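Acetone carboxylase alpha subunit (PDB 5M45) belongs to the hydantoinase B/oxoprolinase family and carries a manganese site as one subunit of a six-chain enzyme assembly. Local coordinates at residues 313-318 with 711-716; 333-338 with 725-730; 704-709 with 736-741; 717-722 with 744-749. All blocks are in the same frame, centred on the assembly; numbering follows the deposited sequence.

Contact 1. Residues 313-318 with 711-716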
loop_
_atom_site.group_PDB
_atom_site.type_symbol
_atom_site.label_atom_id
_atom_site.label_comp_id
_atom_site.label_asym_id
_atom_site.label_seq_id
_atom_site.Cartn_x
_atom_site.Cartn_y
_atom_site.Cartn_z
ATOM N N ASP A 313 9.618 -25.959 0.717
ATOM C CA ASP A 313 9.966 -26.215 -0.693
ATOM C C ASP A 313 8.745 -26.727 -1.449
ATOM O O ASP A 313 8.136 -27.690 -1.000
ATOM C CB ASP A 313 11.083 -27.266 -0.770
ATOM C CG ASP A 313 12.467 -26.726 -0.335
ATOM O OD1 ASP A 313 12.761 -25.526 -0.432
ATOM O OD2 ASP A 313 13.313 -27.559 0.089
ATOM N N THR A 314 8.362 -26.058 -2.544
ATOM C CA THR A 314 7.292 -26.533 -3.411
ATOM C C THR A 314 7.711 -26.478 -4.906
ATOM O O THR A 314 8.731 -25.861 -5.278
ATOM C CB THR A 314 5.958 -25.761 -3.241
ATOM O OG1 THR A 314 6.111 -24.359 -3.564
ATOM C CG2 THR A 314 5.388 -25.926 -1.827
ATOM N N ILE A 315 6.896 -27.154 -5.736
ATOM C CA ILE A 315 7.065 -27.264 -7.169
ATOM C C ILE A 315 5.728 -26.907 -7.860
ATOM O O ILE A 315 4.651 -27.461 -7.517
ATOM C CB ILE A 315 7.476 -28.702 -7.585
ATOM C CG1 ILE A 315 8.803 -29.095 -6.922
ATOM C CG2 ILE A 315 7.569 -28.836 -9.110
ATOM C CD1 ILE A 315 9.243 -30.524 -7.142
ATOM N N MET A 316 5.809 -25.995 -8.834
ATOM C CA MET A 316 4.663 -25.683 -9.703
ATOM C C MET A 316 4.441 -26.851 -10.711
ATOM O O MET A 316 5.418 -27.360 -11.286
ATOM C CB MET A 316 4.946 -24.384 -10.484
ATOM C CG MET A 316 3.790 -23.905 -11.377
ATOM S SD MET A 316 3.560 -24.785 -12.945
ATOM C CE MET A 316 4.865 -24.056 -13.933
ATOM N N HIS A 317 3.177 -27.214 -10.906
ATOM C CA HIS A 317 2.702 -28.236 -11.855
ATOM C C HIS A 317 1.648 -27.607 -12.811
ATOM O O HIS A 317 0.647 -27.020 -12.353
ATOM C CB HIS A 317 2.088 -29.386 -11.053
ATOM C CG HIS A 317 1.556 -30.522 -11.858
ATOM N ND1 HIS A 317 0.392 -31.188 -11.517
ATOM C CD2 HIS A 317 2.020 -31.128 -12.981
ATOM C CE1 HIS A 317 0.143 -32.129 -12.415
ATOM N NE2 HIS A 317 1.114 -32.107 -13.317
ATOM N N ALA A 318 1.888 -27.716 -14.131
ATOM C CA ALA A 318 0.962 -27.215 -15.157
ATOM C C ALA A 318 0.797 -28.195 -16.335
ATOM O O ALA A 318 1.433 -28.029 -17.388
ATOM C CB ALA A 318 1.440 -25.842 -15.679
ATOM N N GLY A 711 11.006 -36.725 -1.981
ATOM C CA GLY A 711 11.099 -35.551 -1.120
ATOM C C GLY A 711 9.750 -34.881 -0.859
ATOM O O GLY A 711 8.769 -35.098 -1.593
ATOM N N THR A 712 9.696 -34.082 0.204
ATOM C CA THR A 712 8.439 -33.429 0.584
ATOM C C THR A 712 7.882 -32.548 -0.535
ATOM O O THR A 712 6.667 -32.470 -0.709
ATOM C CB THR A 712 8.573 -32.613 1.871
ATOM O OG1 THR A 712 9.612 -31.661 1.720
ATOM C CG2 THR A 712 8.919 -33.487 3.052
ATOM N N GLN A 713 8.765 -31.911 -1.297
ATOM C CA GLN A 713 8.328 -31.050 -2.391
ATOM C C GLN A 713 7.606 -31.825 -3.518
ATOM O O GLN A 713 6.635 -31.312 -4.067
ATOM C CB GLN A 713 9.477 -30.178 -2.944
ATOM C CG GLN A 713 10.600 -30.896 -3.688
ATOM C CD GLN A 713 11.617 -31.610 -2.811
ATOM O OE1 GLN A 713 11.581 -31.585 -1.582
ATOM N NE2 GLN A 713 12.546 -32.266 -3.453
ATOM N N VAL A 714 8.038 -33.052 -3.816
ATOM C CA VAL A 714 7.355 -33.887 -4.802
ATOM C C VAL A 714 5.960 -34.339 -4.280
ATOM O O VAL A 714 4.933 -34.222 -4.976
ATOM C CB VAL A 714 8.222 -35.097 -5.201
ATOM C CG1 VAL A 714 7.466 -36.046 -6.129
ATOM C CG2 VAL A 714 9.500 -34.639 -5.879
ATOM N N ARG A 715 5.919 -34.821 -3.043
ATOM C CA ARG A 715 4.639 -35.263 -2.454
ATOM C C ARG A 715 3.625 -34.129 -2.287
ATOM O O ARG A 715 2.439 -34.352 -2.523
ATOM C CB ARG A 715 4.879 -35.977 -1.144
ATOM C CG ARG A 715 5.575 -37.305 -1.389
ATOM C CD ARG A 715 5.754 -38.087 -0.127
ATOM N NE ARG A 715 7.015 -37.673 0.473
ATOM C CZ ARG A 715 7.191 -37.339 1.732
ATOM N NH1 ARG A 715 6.207 -37.375 2.615
ATOM N NH2 ARG A 715 8.395 -36.985 2.109
ATOM N N GLN A 716 4.067 -32.947 -1.878
ATOM C CA GLN A 716 3.141 -31.813 -1.747
ATOM C C GLN A 716 2.524 -31.449 -3.105
ATOM O O GLN A 716 1.307 -31.194 -3.167
ATOM C CB GLN A 716 3.836 -30.587 -1.139
ATOM C CG GLN A 716 2.893 -29.469 -0.739
ATOM C CD GLN A 716 2.429 -28.617 -1.932
ATOM O OE1 GLN A 716 3.136 -28.484 -2.935
ATOM N NE2 GLN A 716 1.234 -28.038 -1.811
HETATM O O HOH W 1 8.435 -29.320 1.210
HETATM O O HOH W 2 13.542 -30.228 -0.239
HETATM O O HOH W 3 2.926 -27.363 -5.504
HETATM O O HOH W 4 5.343 -28.975 -4.112
#

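Contact 2. Residues 333-338 with 725-730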
loop_
_atom_site.group_PDB
_atom_site.type_symbol
_atom_site.label_atom_id
_atom_site.label_comp_id
_atom_site.label_asym_id
_atom_site.label_seq_id
_atom_site.Cartn_x
_atom_site.Cartn_y
_atom_site.Cartn_z
ATOM N N ASP A 333 -7.124 -27.239 -21.585
ATOM C CA ASP A 333 -7.679 -27.638 -20.287
ATOM C C ASP A 333 -6.515 -27.945 -19.344
ATOM O O ASP A 333 -5.682 -28.820 -19.648
ATOM C CB ASP A 333 -8.589 -28.864 -20.506
ATOM C CG ASP A 333 -9.327 -29.319 -19.228
ATOM O OD1 ASP A 333 -8.982 -28.935 -18.099
ATOM O OD2 ASP A 333 -10.310 -30.093 -19.364
ATOM N N PHE A 334 -6.460 -27.236 -18.210
ATOM C CA PHE A 334 -5.370 -27.331 -17.223
ATOM C C PHE A 334 -5.735 -28.111 -15.933
ATOM O O PHE A 334 -5.076 -27.948 -14.903
ATOM C CB PHE A 334 -4.802 -25.929 -16.948
ATOM C CG PHE A 334 -4.152 -25.317 -18.175
ATOM C CD1 PHE A 334 -4.919 -24.648 -19.134
ATOM C CD2 PHE A 334 -2.796 -25.489 -18.422
ATOM C CE1 PHE A 334 -4.319 -24.131 -20.288
ATOM C CE2 PHE A 334 -2.206 -24.991 -19.572
ATOM C CZ PHE A 334 -2.966 -24.307 -20.507
ATOM N N GLU A 335 -6.752 -28.984 -16.010
ATOM C CA GLU A 335 -7.047 -29.968 -14.981
ATOM C C GLU A 335 -5.791 -30.670 -14.505
ATOM O O GLU A 335 -5.031 -31.185 -15.331
ATOM C CB GLU A 335 -8.002 -31.040 -15.539
ATOM C CG GLU A 335 -8.331 -32.263 -14.620
ATOM C CD GLU A 335 -9.497 -31.983 -13.659
ATOM O OE1 GLU A 335 -9.866 -32.812 -12.791
ATOM O OE2 GLU A 335 -10.066 -30.896 -13.766
ATOM N N GLY A 336 -5.585 -30.698 -13.198
ATOM C CA GLY A 336 -4.408 -31.299 -12.612
ATOM C C GLY A 336 -3.345 -30.350 -12.090
ATOM O O GLY A 336 -2.395 -30.777 -11.452
ATOM N N SER A 337 -3.513 -29.059 -12.344
ATOM C CA SER A 337 -2.518 -28.061 -11.927
ATOM C C SER A 337 -2.483 -27.895 -10.401
ATOM O O SER A 337 -3.466 -28.186 -9.701
ATOM C CB SER A 337 -2.803 -26.688 -12.595
ATOM O OG SER A 337 -2.712 -26.758 -14.017
ATOM N N SER A 338 -1.340 -27.425 -9.909
ATOM C CA SER A 338 -1.122 -27.209 -8.464
ATOM C C SER A 338 -1.823 -25.935 -7.939
ATOM O O SER A 338 -2.376 -25.159 -8.702
ATOM C CB SER A 338 0.396 -27.229 -8.142
ATOM O OG SER A 338 1.120 -26.249 -8.871
ATOM N N GLY A 725 -7.934 -31.436 -8.848
ATOM C CA GLY A 725 -8.112 -32.129 -10.132
ATOM C C GLY A 725 -8.419 -33.622 -9.992
ATOM O O GLY A 725 -7.546 -34.457 -10.238
ATOM N N PRO A 726 -9.650 -33.967 -9.623
ATOM C CA PRO A 726 -9.995 -35.393 -9.465
ATOM C C PRO A 726 -9.787 -36.265 -10.712
ATOM O O PRO A 726 -9.504 -37.445 -10.579
ATOM C CB PRO A 726 -11.486 -35.395 -9.071
ATOM C CG PRO A 726 -11.948 -33.956 -9.173
ATOM C CD PRO A 726 -10.774 -33.052 -9.340
ATOM N N ARG A 727 -9.916 -35.710 -11.905
ATOM C CA ARG A 727 -9.636 -36.472 -13.113
ATOM C C ARG A 727 -8.142 -36.832 -13.218
ATOM O O ARG A 727 -7.791 -37.909 -13.696
ATOM C CB ARG A 727 -10.108 -35.670 -14.308
ATOM C CG ARG A 727 -10.218 -36.424 -15.592
ATOM C CD ARG A 727 -11.280 -35.724 -16.508
ATOM N NE ARG A 727 -11.333 -34.243 -16.740
ATOM C CZ ARG A 727 -10.461 -33.483 -17.441
ATOM N NH1 ARG A 727 -9.296 -33.994 -17.842
ATOM N NH2 ARG A 727 -10.741 -32.226 -17.675
ATOM N N PHE A 728 -7.267 -35.938 -12.756
ATOM C CA PHE A 728 -5.835 -36.177 -12.705
ATOM C C PHE A 728 -5.501 -37.269 -11.688
ATOM O O PHE A 728 -4.701 -38.145 -11.999
ATOM C CB PHE A 728 -5.017 -34.876 -12.449
ATOM C CG PHE A 728 -3.538 -35.119 -12.242
ATOM C CD1 PHE A 728 -2.738 -35.560 -13.265
ATOM C CD2 PHE A 728 -2.967 -34.907 -10.995
ATOM C CE1 PHE A 728 -1.379 -35.813 -13.052
ATOM C CE2 PHE A 728 -1.598 -35.143 -10.783
ATOM C CZ PHE A 728 -0.806 -35.598 -11.813
ATOM N N GLU A 729 -6.122 -37.241 -10.510
ATOM C CA GLU A 729 -5.888 -38.278 -9.507
ATOM C C GLU A 729 -6.290 -39.663 -10.069
ATOM O O GLU A 729 -5.559 -40.639 -9.930
ATOM C CB GLU A 729 -6.634 -37.998 -8.180
ATOM C CG GLU A 729 -6.411 -39.098 -7.148
ATOM C CD GLU A 729 -6.874 -38.803 -5.733
ATOM O OE1 GLU A 729 -7.354 -37.691 -5.429
ATOM O OE2 GLU A 729 -6.673 -39.711 -4.908
ATOM N N LYS A 730 -7.450 -39.716 -10.708
ATOM C CA LYS A 730 -7.911 -40.938 -11.339
ATOM C C LYS A 730 -6.934 -41.473 -12.427
ATOM O O LYS A 730 -6.629 -42.672 -12.454
ATOM C CB LYS A 730 -9.329 -40.728 -11.881
ATOM C CG LYS A 730 -9.883 -41.914 -12.684
ATOM C CD LYS A 730 -11.285 -41.554 -13.183
ATOM C CE LYS A 730 -11.801 -42.477 -14.261
ATOM N NZ LYS A 730 -11.802 -43.879 -13.758
#

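Contact 3. Residues 704-709 with 736-741. Unlike the reference sequence in segment 736-741: D737 (reference Ser).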
loop_
_atom_site.group_PDB
_atom_site.type_symbol
_atom_site.label_atom_id
_atom_site.label_comp_id
_atom_site.label_asym_id
_atom_site.label_seq_id
_atom_site.Cartn_x
_atom_site.Cartn_y
_atom_site.Cartn_z
ATOM N N LYS A 704 8.302 -47.305 -5.264
ATOM C CA LYS A 704 8.586 -46.071 -4.541
ATOM C C LYS A 704 7.331 -45.246 -4.252
ATOM O O LYS A 704 7.219 -44.675 -3.160
ATOM C CB LYS A 704 9.580 -45.216 -5.319
ATOM C CG LYS A 704 10.926 -45.894 -5.394
ATOM C CD LYS A 704 11.957 -45.032 -6.073
ATOM C CE LYS A 704 13.217 -45.839 -6.200
ATOM N NZ LYS A 704 14.116 -45.147 -7.128
ATOM N N ILE A 705 6.411 -45.180 -5.208
ATOM C CA ILE A 705 5.148 -44.449 -5.008
ATOM C C ILE A 705 4.350 -45.101 -3.860
ATOM O O ILE A 705 3.875 -44.404 -2.937
ATOM C CB ILE A 705 4.284 -44.419 -6.287
ATOM C CG1 ILE A 705 4.999 -43.616 -7.392
ATOM C CG2 ILE A 705 2.894 -43.833 -5.986
ATOM C CD1 ILE A 705 4.449 -43.826 -8.799
ATOM N N LEU A 706 4.223 -46.432 -3.900
ATOM C CA LEU A 706 3.526 -47.151 -2.822
ATOM C C LEU A 706 4.169 -46.895 -1.448
ATOM O O LEU A 706 3.464 -46.737 -0.460
ATOM C CB LEU A 706 3.464 -48.649 -3.124
ATOM C CG LEU A 706 2.538 -49.095 -4.258
ATOM C CD1 LEU A 706 2.858 -50.538 -4.612
ATOM C CD2 LEU A 706 1.090 -48.962 -3.836
ATOM N N ALA A 707 5.503 -46.827 -1.390
ATOM C CA ALA A 707 6.221 -46.546 -0.142
ATOM C C ALA A 707 6.312 -45.042 0.232
ATOM O O ALA A 707 6.893 -44.696 1.255
ATOM C CB ALA A 707 7.624 -47.151 -0.210
ATOM N N LYS A 708 5.757 -44.158 -0.583
ATOM C CA LYS A 708 5.871 -42.697 -0.382
ATOM C C LYS A 708 7.316 -42.158 -0.344
ATOM O O LYS A 708 7.637 -41.219 0.354
ATOM C CB LYS A 708 5.002 -42.264 0.798
ATOM C CG LYS A 708 3.532 -42.493 0.425
ATOM C CD LYS A 708 2.596 -42.287 1.558
ATOM C CE LYS A 708 1.254 -42.891 1.166
ATOM N NZ LYS A 708 0.395 -42.894 2.341
ATOM N N ASP A 709 8.163 -42.764 -1.169
ATOM C CA ASP A 709 9.598 -42.490 -1.229
ATOM C C ASP A 709 9.878 -41.424 -2.299
ATOM O O ASP A 709 10.070 -41.733 -3.477
ATOM C CB ASP A 709 10.342 -43.817 -1.478
ATOM C CG ASP A 709 11.845 -43.673 -1.462
ATOM O OD1 ASP A 709 12.352 -42.526 -1.207
ATOM O OD2 ASP A 709 12.518 -44.739 -1.664
ATOM N N TRP A 736 -0.469 -46.001 -12.702
ATOM C CA TRP A 736 0.419 -46.732 -11.779
ATOM C C TRP A 736 -0.216 -47.957 -11.093
ATOM O O TRP A 736 0.414 -48.594 -10.224
ATOM C CB TRP A 736 0.980 -45.763 -10.731
ATOM C CG TRP A 736 1.954 -44.750 -11.279
ATOM C CD1 TRP A 736 1.800 -43.397 -11.318
ATOM C CD2 TRP A 736 3.243 -45.024 -11.852
ATOM N NE1 TRP A 736 2.895 -42.814 -11.878
ATOM C CE2 TRP A 736 3.808 -43.789 -12.214
ATOM C CE3 TRP A 736 3.965 -46.200 -12.098
ATOM C CZ2 TRP A 736 5.084 -43.683 -12.814
ATOM C CZ3 TRP A 736 5.241 -46.089 -12.689
ATOM C CH2 TRP A 736 5.772 -44.847 -13.044
ATOM N N ASP A 737 -1.449 -48.286 -11.479
ATOM C CA ASP A 737 -2.186 -49.463 -10.947
ATOM C C ASP A 737 -2.202 -49.464 -9.415
ATOM O O ASP A 737 -1.834 -50.452 -8.772
ATOM C CB ASP A 737 -1.579 -50.726 -11.547
ATOM C CG ASP A 737 -2.355 -51.995 -11.210
ATOM O OD1 ASP A 737 -3.599 -51.958 -11.142
ATOM O OD2 ASP A 737 -1.700 -53.076 -11.029
ATOM N N LEU A 738 -2.577 -48.337 -8.821
ATOM C CA LEU A 738 -2.544 -48.185 -7.350
ATOM C C LEU A 738 -3.860 -48.668 -6.732
ATOM O O LEU A 738 -4.913 -48.401 -7.267
ATOM C CB LEU A 738 -2.273 -46.737 -6.932
ATOM C CG LEU A 738 -0.974 -46.148 -7.528
ATOM C CD1 LEU A 738 -0.869 -44.660 -7.254
ATOM C CD2 LEU A 738 0.261 -46.869 -6.999
ATOM N N PRO A 739 -3.790 -49.375 -5.589
ATOM C CA PRO A 739 -5.002 -49.779 -4.913
ATOM C C PRO A 739 -5.715 -48.583 -4.232
ATOM O O PRO A 739 -5.076 -47.572 -3.907
ATOM C CB PRO A 739 -4.480 -50.743 -3.854
ATOM C CG PRO A 739 -3.146 -50.195 -3.491
ATOM C CD PRO A 739 -2.596 -49.704 -4.792
ATOM N N ASP A 740 -7.019 -48.725 -4.015
ATOM C CA ASP A 740 -7.796 -47.721 -3.288
ATOM C C ASP A 740 -7.344 -47.462 -1.848
ATOM O O ASP A 740 -7.571 -46.365 -1.333
ATOM C CB ASP A 740 -9.310 -48.041 -3.323
ATOM C CG ASP A 740 -9.915 -47.890 -4.721
ATOM O OD1 ASP A 740 -9.293 -47.259 -5.598
ATOM O OD2 ASP A 740 -11.015 -48.427 -4.950
ATOM N N SER A 741 -6.685 -48.433 -1.225
ATOM C CA SER A 741 -6.108 -48.261 0.118
ATOM C C SER A 741 -4.889 -47.290 0.180
ATOM O O SER A 741 -4.544 -46.820 1.254
ATOM C CB SER A 741 -5.700 -49.617 0.663
ATOM O OG SER A 741 -4.765 -50.209 -0.226
#

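Contact 4. Residues 717-722 with 744-749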
loop_
_atom_site.group_PDB
_atom_site.type_symbol
_atom_site.label_atom_id
_atom_site.label_comp_id
_atom_site.label_asym_id
_atom_site.label_seq_id
_atom_site.Cartn_x
_atom_site.Cartn_y
_atom_site.Cartn_z
ATOM N N MET A 717 3.331 -31.448 -4.163
ATOM C CA MET A 717 2.840 -31.153 -5.529
ATOM C C MET A 717 1.710 -32.108 -5.980
ATOM O O MET A 717 0.627 -31.643 -6.393
ATOM C CB MET A 717 3.997 -31.167 -6.531
ATOM C CG MET A 717 3.625 -30.767 -7.948
ATOM S SD MET A 717 4.825 -31.307 -9.207
ATOM C CE MET A 717 4.363 -33.057 -9.418
ATOM N N PHE A 718 1.947 -33.409 -5.868
ATOM C CA PHE A 718 0.891 -34.400 -6.179
ATOM C C PHE A 718 -0.322 -34.263 -5.258
ATOM O O PHE A 718 -1.458 -34.220 -5.752
ATOM C CB PHE A 718 1.438 -35.843 -6.172
ATOM C CG PHE A 718 2.321 -36.160 -7.371
ATOM C CD1 PHE A 718 1.782 -36.222 -8.658
ATOM C CD2 PHE A 718 3.686 -36.370 -7.220
ATOM C CE1 PHE A 718 2.583 -36.527 -9.745
ATOM C CE2 PHE A 718 4.499 -36.639 -8.313
ATOM C CZ PHE A 718 3.933 -36.741 -9.577
ATOM N N ALA A 719 -0.124 -34.100 -3.942
ATOM C CA ALA A 719 -1.285 -34.028 -3.048
ATOM C C ALA A 719 -2.198 -32.847 -3.363
ATOM O O ALA A 719 -3.426 -32.999 -3.372
ATOM C CB ALA A 719 -0.874 -34.007 -1.597
ATOM N N ALA A 720 -1.606 -31.680 -3.605
ATOM C CA ALA A 720 -2.392 -30.471 -3.902
ATOM C C ALA A 720 -3.094 -30.580 -5.287
ATOM O O ALA A 720 -4.266 -30.202 -5.425
ATOM C CB ALA A 720 -1.503 -29.235 -3.851
ATOM N N SER A 721 -2.377 -31.113 -6.269
ATOM C CA SER A 721 -2.895 -31.351 -7.624
ATOM C C SER A 721 -4.110 -32.336 -7.617
ATOM O O SER A 721 -5.122 -32.114 -8.276
ATOM C CB SER A 721 -1.768 -31.840 -8.542
ATOM O OG SER A 721 -0.729 -30.838 -8.743
ATOM N N PHE A 722 -3.998 -33.409 -6.832
ATOM C CA PHE A 722 -5.069 -34.390 -6.723
ATOM C C PHE A 722 -6.351 -33.749 -6.206
ATOM O O PHE A 722 -7.423 -33.984 -6.769
ATOM C CB PHE A 722 -4.727 -35.552 -5.774
ATOM C CG PHE A 722 -3.632 -36.497 -6.245
ATOM C CD1 PHE A 722 -3.203 -36.575 -7.575
ATOM C CD2 PHE A 722 -3.053 -37.342 -5.323
ATOM C CE1 PHE A 722 -2.201 -37.445 -7.941
ATOM C CE2 PHE A 722 -2.043 -38.220 -5.684
ATOM C CZ PHE A 722 -1.611 -38.273 -6.995
ATOM N N LEU A 744 -2.803 -40.101 -0.458
ATOM C CA LEU A 744 -1.765 -39.072 -0.297
ATOM C C LEU A 744 -2.346 -37.738 0.230
ATOM O O LEU A 744 -2.377 -36.716 -0.509
ATOM C CB LEU A 744 -0.994 -38.904 -1.607
ATOM C CG LEU A 744 0.362 -38.187 -1.485
ATOM C CD1 LEU A 744 1.456 -39.055 -0.824
ATOM C CD2 LEU A 744 0.772 -37.671 -2.864
ATOM N N PRO A 745 -2.817 -37.736 1.485
ATOM C CA PRO A 745 -3.302 -36.458 2.051
ATOM C C PRO A 745 -2.135 -35.492 2.334
ATOM O O PRO A 745 -1.081 -35.886 2.852
ATOM C CB PRO A 745 -3.996 -36.881 3.347
ATOM C CG PRO A 745 -3.340 -38.162 3.747
ATOM C CD PRO A 745 -2.914 -38.850 2.456
ATOM N N GLU A 746 -2.339 -34.234 1.999
ATOM C CA GLU A 746 -1.283 -33.234 2.147
ATOM C C GLU A 746 -0.835 -33.055 3.602
ATOM O O GLU A 746 0.331 -32.778 3.863
ATOM C CB GLU A 746 -1.733 -31.881 1.574
ATOM C CG GLU A 746 -0.580 -30.915 1.263
ATOM C CD GLU A 746 -1.035 -29.629 0.600
ATOM O OE1 GLU A 746 -2.158 -29.599 0.039
ATOM O OE2 GLU A 746 -0.298 -28.621 0.654
ATOM N N GLU A 747 -1.769 -33.239 4.529
ATOM C CA GLU A 747 -1.504 -33.059 5.966
ATOM C C GLU A 747 -0.532 -34.083 6.526
ATOM O O GLU A 747 0.030 -33.832 7.569
ATOM C CB GLU A 747 -2.788 -33.132 6.801
ATOM C CG GLU A 747 -3.809 -32.043 6.509
ATOM C CD GLU A 747 -4.733 -32.342 5.303
ATOM O OE1 GLU A 747 -4.609 -33.385 4.582
ATOM O OE2 GLU A 747 -5.583 -31.461 5.060
ATOM N N GLU A 748 -0.331 -35.221 5.878
ATOM C CA GLU A 748 0.562 -36.230 6.444
ATOM C C GLU A 748 2.023 -36.010 6.064
ATOM O O GLU A 748 2.884 -36.715 6.554
ATOM C CB GLU A 748 0.093 -37.661 6.072
ATOM C CG GLU A 748 -1.130 -38.124 6.884
ATOM C CD GLU A 748 -1.627 -39.543 6.506
ATOM O OE1 GLU A 748 -2.660 -39.958 7.072
ATOM O OE2 GLU A 748 -1.012 -40.203 5.616
ATOM N N ILE A 749 2.312 -35.025 5.228
ATOM C CA ILE A 749 3.688 -34.825 4.739
ATOM C C ILE A 749 4.613 -34.209 5.825
ATOM O O ILE A 749 5.795 -34.500 5.854
ATOM C CB ILE A 749 3.689 -33.993 3.425
ATOM C CG1 ILE A 749 2.908 -34.748 2.329
ATOM C CG2 ILE A 749 5.111 -33.680 2.932
ATOM C CD1 ILE A 749 2.504 -33.864 1.149
HETATM O O HOH W 5 -4.425 -35.044 -1.946
#

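Contact 1. Residues 313-318 with 711-716
T314 and Q713 bring their CA atoms to within 4.7 Å where strand 313-318 runs past the start of helix 712-716; the two N-to-C directions are 44° apart and the axes close to 6.8 Å. This is a helix packed on a strand of a mixed sheet, the strand lying in the hydantoinase B/oxoprolinase family sequence, with G711 at the N-cap position. No direct hydrogen bond joins the segments. Q713 carries most of the packing. Its CG stands between the backbone N and the carbonyl carbon (chi1 68°) and meets the tip methyl of I315, CD1 to CG 3.7 Å, while Q713 CB rests 3.4 Å from D313 O. V714 CG2 makes a looser apolar contact with the same I315 methyl. Further along, T314 CG2 touches Q716 OE1 at 3.6 Å; the other arm of that amide, NE2, bonds E746. Water supplies the polar links. One molecule accepts from I315 N and lies within bonding distance of Q713 O and Q716 OE1, and a second donates to D313 O and bonds T712 OG1. While A299 N serves D313 OD1, a further water donates to both D313 OD2 and Q713 OE1, each 2.7 Å from its oxygen.

Contact 2. Residues 333-338 with 725-730
R727 reaches D333 tip to tip in a salt bridge, NH2 to OD2 2.8 Å. The oxygen lies near the guanidinium plane and is met on its syn side, the nitrogen well out of the carboxylate plane; the two planes stand 83° apart. A second arginine, R381, pairs with both D333 OD1 and E335 OE2, so the two acids share a basic partner beside R727. Stacking adds to the charges: E335 CG sits 3.7 Å over the centre of the R727 guanidinium, and the E335 carboxylate is turned only 18° from that plane. The one other hydrogen bond between the segments runs from R727 N to the anti lone pair of E335 OE1, at 3.0 Å and 148°. It engages a first-turn N-H of helix 726-730, whose N-terminal end would probably favour the negative charge. The loop backbone also packs on the helix, G336 CA 3.6 Å from F728 CB. In the loop itself S337 N and S337 OG both bond F334 O, while E335 N bonds D333 OD1. The arrangement is that of an Asx turn leading into a type II β-turn from F334 to S337, with G336 in the third position, set against the start of a helix.

Contact 3. Residues 704-709 with 736-741
I705 and W736 make the central contact, a CH-pi interaction. The terminal methyl CD1 of I705 stands 3.4 Å from the centroid of the five-membered ring of W736, 6° off the ring normal, so it comes down almost squarely on the face. Its nearest ring atoms are CD2 and CE2, shared by the two rings of the indole, and the side chains cross at about a right angle. I705 CG1 lies anti to the carbonyl carbon (chi1 -65°), and the chain beyond it carries CD1 to the ring.

Aliphatic packing makes up the rest. The branch methyl CG2 of I705 meets L738 CD1 at 4.1 Å, again with the side chains about perpendicular. L706 uses a single methyl, CD2, against two partners: L738 CD2 at 3.9 Å, the two leucines sliding past each other in opposite directions, and P739 CD, also at 3.9 Å, where the L706 side chain meets the proline ring at a slant. No hydrogen bond crosses between the segments.

Polar contacts nearby serve the backbone. K708 and D737, each with positive phi, end their helices in Schellman motifs; D737 is a position where the deposited residue differs from the reference serine. R702 bonds the carbonyl oxygens of W736 and D737, and W742 NE1 bonds I705 O.

The contact thus joins the C-terminal end of helix 694-706 to the loop leaving helix 726-735. F732 from the latter helix meets the W736 ring edge-to-face and touches I705 and L738, while an aromatic side chain of another protein chain also packs on I705.

Contact 4. Residues 717-722 with 744-749
L744 lays its CD2 methyl against the helix, 3.8 Å from F718 CB and 4.0 Å from F722 CE2, crossing the F722 side chain at about a right angle. A719 presents its CB to the backbone opposite: it sits 3.3 Å from L744 O and 3.8 Å from E746 CA, with E746 CB close behind. The methyl tip of I749, CD1, reaches the same A719 CB more distantly. The small side chain of A719 lets the 3-10 segment 746-748 come close to helix 712-724, while L744 before it lies against F718 and F722; it is a close approach of backbone to backbone in which the A719 and E746 CA atoms lie 5.3 Å apart. One water bridges the two segments, donating to A719 O at 2.7 Å and to L744 O at 3.0 Å. The extended E746 side chain passes A720, OE1 lying 4.0 Å from A720 CB, and ends in salt bridges from that oxygen to K723 and R339. On the helix itself, S721 N and S721 OG approach M717 O from opposite faces of its carbonyl plane, and M717 CE covers one face of the F718 ring, which also meets the ring of F732.

In the fold
From the N terminus, strand 313-324 and the loop after strand 330-333 supply the first halves of contacts 1 and 2, whose partners come nearly 400 residues later on successive helices, 712-724 and 726-735. Contacts 3 and 4 close much shorter loops within the C-terminal region, tying helix 694-706 and then helix 712-724 to the tail beyond 735. Contact 1 closes before contact 4 opens; every other pair crosses, and none nests. Contacts 1 and 4 share helix 712-724, and H317 touches both S721 and F728, bringing contacts 1, 2 and 4 together. The C-terminal helices are thereby fastened to the mixed sheet and to one another.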